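Local coordinates for protein putative enoyl-CoA hydratase/isomerase (Mycobacterium abscessus, PDB 4MI2) that probably isomerises a ring-epoxidised phenylacetyl-CoA intermediate in phenylacetate breakdown, as a trimeric member of the enoyl-CoA hydratase/isomerase (crotonase) family, at residues R222-A227 with E234-A239. Numbering follows the deposited sequence.
Sequences RRNAVA and EREASA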
loop_
_atom_site.group_PDB
_atom_site.type_symbol
_atom_site.label_atom_id
_atom_site.label_comp_id
_atom_site.label_asym_id
_atom_site.label_seq_id
_atom_site.Cartn_x
_atom_site.Cartn_y
_atom_site.Cartn_z
ATOM N N ARG B 222 -5.708 5.299 -11.352
ATOM C CA ARG B 222 -6.576 4.133 -11.160
ATOM C C ARG B 222 -6.200 2.944 -12.052
ATOM O O ARG B 222 -6.170 1.815 -11.596
ATOM C CB ARG B 222 -8.034 4.519 -11.385
ATOM C CG ARG B 222 -8.619 5.345 -10.251
ATOM C CD ARG B 222 -9.912 5.985 -10.699
ATOM N NE ARG B 222 -10.709 6.508 -9.591
ATOM C CZ ARG B 222 -11.952 6.967 -9.716
ATOM N NH1 ARG B 222 -12.547 6.980 -10.907
ATOM N NH2 ARG B 222 -12.604 7.415 -8.650
ATOM N N ARG B 223 -5.908 3.200 -13.316
ATOM C CA ARG B 223 -5.544 2.122 -14.247
ATOM C C ARG B 223 -4.188 1.463 -13.940
ATOM O O ARG B 223 -4.011 0.254 -14.151
ATOM C CB ARG B 223 -5.507 2.655 -15.683
ATOM C CG ARG B 223 -6.860 3.001 -16.273
ATOM C CD ARG B 223 -6.680 3.443 -17.718
ATOM N NE ARG B 223 -6.590 2.306 -18.638
ATOM C CZ ARG B 223 -6.315 2.398 -19.938
ATOM N NH1 ARG B 223 -6.064 3.584 -20.500
ATOM N NH2 ARG B 223 -6.283 1.294 -20.680
ATOM N N ASN B 224 -3.241 2.266 -13.459
ATOM C CA ASN B 224 -1.841 1.862 -13.372
ATOM C C ASN B 224 -1.428 1.343 -12.007
ATOM O O ASN B 224 -0.261 1.003 -11.809
ATOM C CB ASN B 224 -0.926 3.029 -13.781
ATOM C CG ASN B 224 -1.002 3.335 -15.266
ATOM O OD1 ASN B 224 -1.418 2.496 -16.065
ATOM N ND2 ASN B 224 -0.581 4.536 -15.646
ATOM N N ALA B 225 -2.387 1.275 -11.078
ATOM C CA ALA B 225 -2.135 0.843 -9.693
ATOM C C ALA B 225 -1.294 -0.425 -9.631
ATOM O O ALA B 225 -0.276 -0.454 -8.942
ATOM C CB ALA B 225 -3.455 0.633 -8.960
ATOM N N VAL B 226 -1.714 -1.463 -10.352
ATOM C CA VAL B 226 -0.961 -2.724 -10.378
ATOM C C VAL B 226 -0.530 -3.187 -11.779
ATOM O O VAL B 226 -0.200 -4.351 -11.984
ATOM C CB VAL B 226 -1.730 -3.851 -9.647
ATOM C CG1 VAL B 226 -1.894 -3.475 -8.177
ATOM C CG2 VAL B 226 -3.077 -4.149 -10.309
ATOM N N ALA B 227 -0.475 -2.264 -12.731
ATOM C CA ALA B 227 -0.175 -2.610 -14.118
ATOM C C ALA B 227 1.324 -2.875 -14.359
ATOM O O ALA B 227 2.179 -2.284 -13.696
ATOM C CB ALA B 227 -0.661 -1.498 -15.033
ATOM N N GLU B 234 2.954 3.203 -21.748
ATOM C CA GLU B 234 2.119 3.420 -22.937
ATOM C C GLU B 234 0.965 4.360 -22.637
ATOM O O GLU B 234 0.732 5.307 -23.378
ATOM C CB GLU B 234 1.564 2.098 -23.496
ATOM N N ARG B 235 0.250 4.095 -21.546
ATOM C CA ARG B 235 -0.904 4.910 -21.152
ATOM C C ARG B 235 -0.518 6.342 -20.800
ATOM O O ARG B 235 -1.240 7.279 -21.138
ATOM C CB ARG B 235 -1.630 4.273 -19.966
ATOM C CG ARG B 235 -2.325 2.970 -20.311
ATOM C CD ARG B 235 -2.556 2.144 -19.063
ATOM N NE ARG B 235 -3.046 0.801 -19.375
ATOM C CZ ARG B 235 -3.219 -0.153 -18.466
ATOM N NH1 ARG B 235 -3.675 -1.343 -18.831
ATOM N NH2 ARG B 235 -2.932 0.080 -17.187
ATOM N N GLU B 236 0.611 6.499 -20.111
ATOM C CA GLU B 236 1.148 7.818 -19.786
ATOM C C GLU B 236 1.463 8.604 -21.054
ATOM O O GLU B 236 1.077 9.766 -21.164
ATOM C CB GLU B 236 2.388 7.714 -18.876
ATOM C CG GLU B 236 2.059 7.390 -17.414
ATOM C CD GLU B 236 3.293 7.228 -16.533
ATOM O OE1 GLU B 236 4.422 7.150 -17.076
ATOM O OE2 GLU B 236 3.133 7.171 -15.290
ATOM N N ALA B 237 2.129 7.966 -22.025
ATOM C CA ALA B 237 2.446 8.639 -23.301
ATOM C C ALA B 237 1.194 9.099 -24.049
ATOM O O ALA B 237 1.163 10.201 -24.580
ATOM C CB ALA B 237 3.282 7.745 -24.200
ATOM N N SER B 238 0.160 8.260 -24.093
ATOM C CA SER B 238 -1.060 8.626 -24.813
ATOM C C SER B 238 -1.763 9.794 -24.151
ATOM O O SER B 238 -2.239 10.712 -24.841
ATOM C CB SER B 238 -2.018 7.445 -24.921
ATOM O OG SER B 238 -1.440 6.467 -25.759
ATOM N N ALA B 239 -1.831 9.753 -22.826
ATOM C CA ALA B 239 -2.465 10.810 -22.057
ATOM C C ALA B 239 -1.697 12.125 -22.185
ATOM O O ALA B 239 -2.305 13.178 -22.337
ATOM C CB ALA B 239 -2.588 10.404 -20.593
#
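Arg235 reaches across from its helix and gives an N-H of NH2 to OD1 of Asn224, a nearly straight hydrogen bond of 3.1 Å with an N-H...O angle of 163°. The amide and guanidinium planes lie 3° apart, and OD1 meets the guanidinium at its edge, in plane. Arginine suits the place because its chain, extended from CG to NE, spans the gap between backbones whose CA atoms stay 8.4 Å apart at Asn224 and Arg235. The carbonyl O of Arg223 also lies 3.2 Å from Arg235 NH2, and the methyl CB of Ala227 packs obliquely 3.5 Å from the same nitrogen. Helices 211-223 and 229-244 form a helical hairpin in the C-terminal part of this crotonase-like fold; Asn224 and Ala227 lie in the link, whereas Arg235 projects from the second helix. Over one face of the Arg235 guanidinium lies that of Arg223, turned there by a bend at its third torsion, with planes at 24°. The stack is offset toward the rim, Arg223 NH2 sitting 3.5 Å from Arg235 NE, and solvent probably screens the like charges. While Asn224 OD1 accepts from Arg235, ND2 hydrogen-bonds Ser153 of the second subunit, whose hydroxyl also pairs with Glu236 OE2.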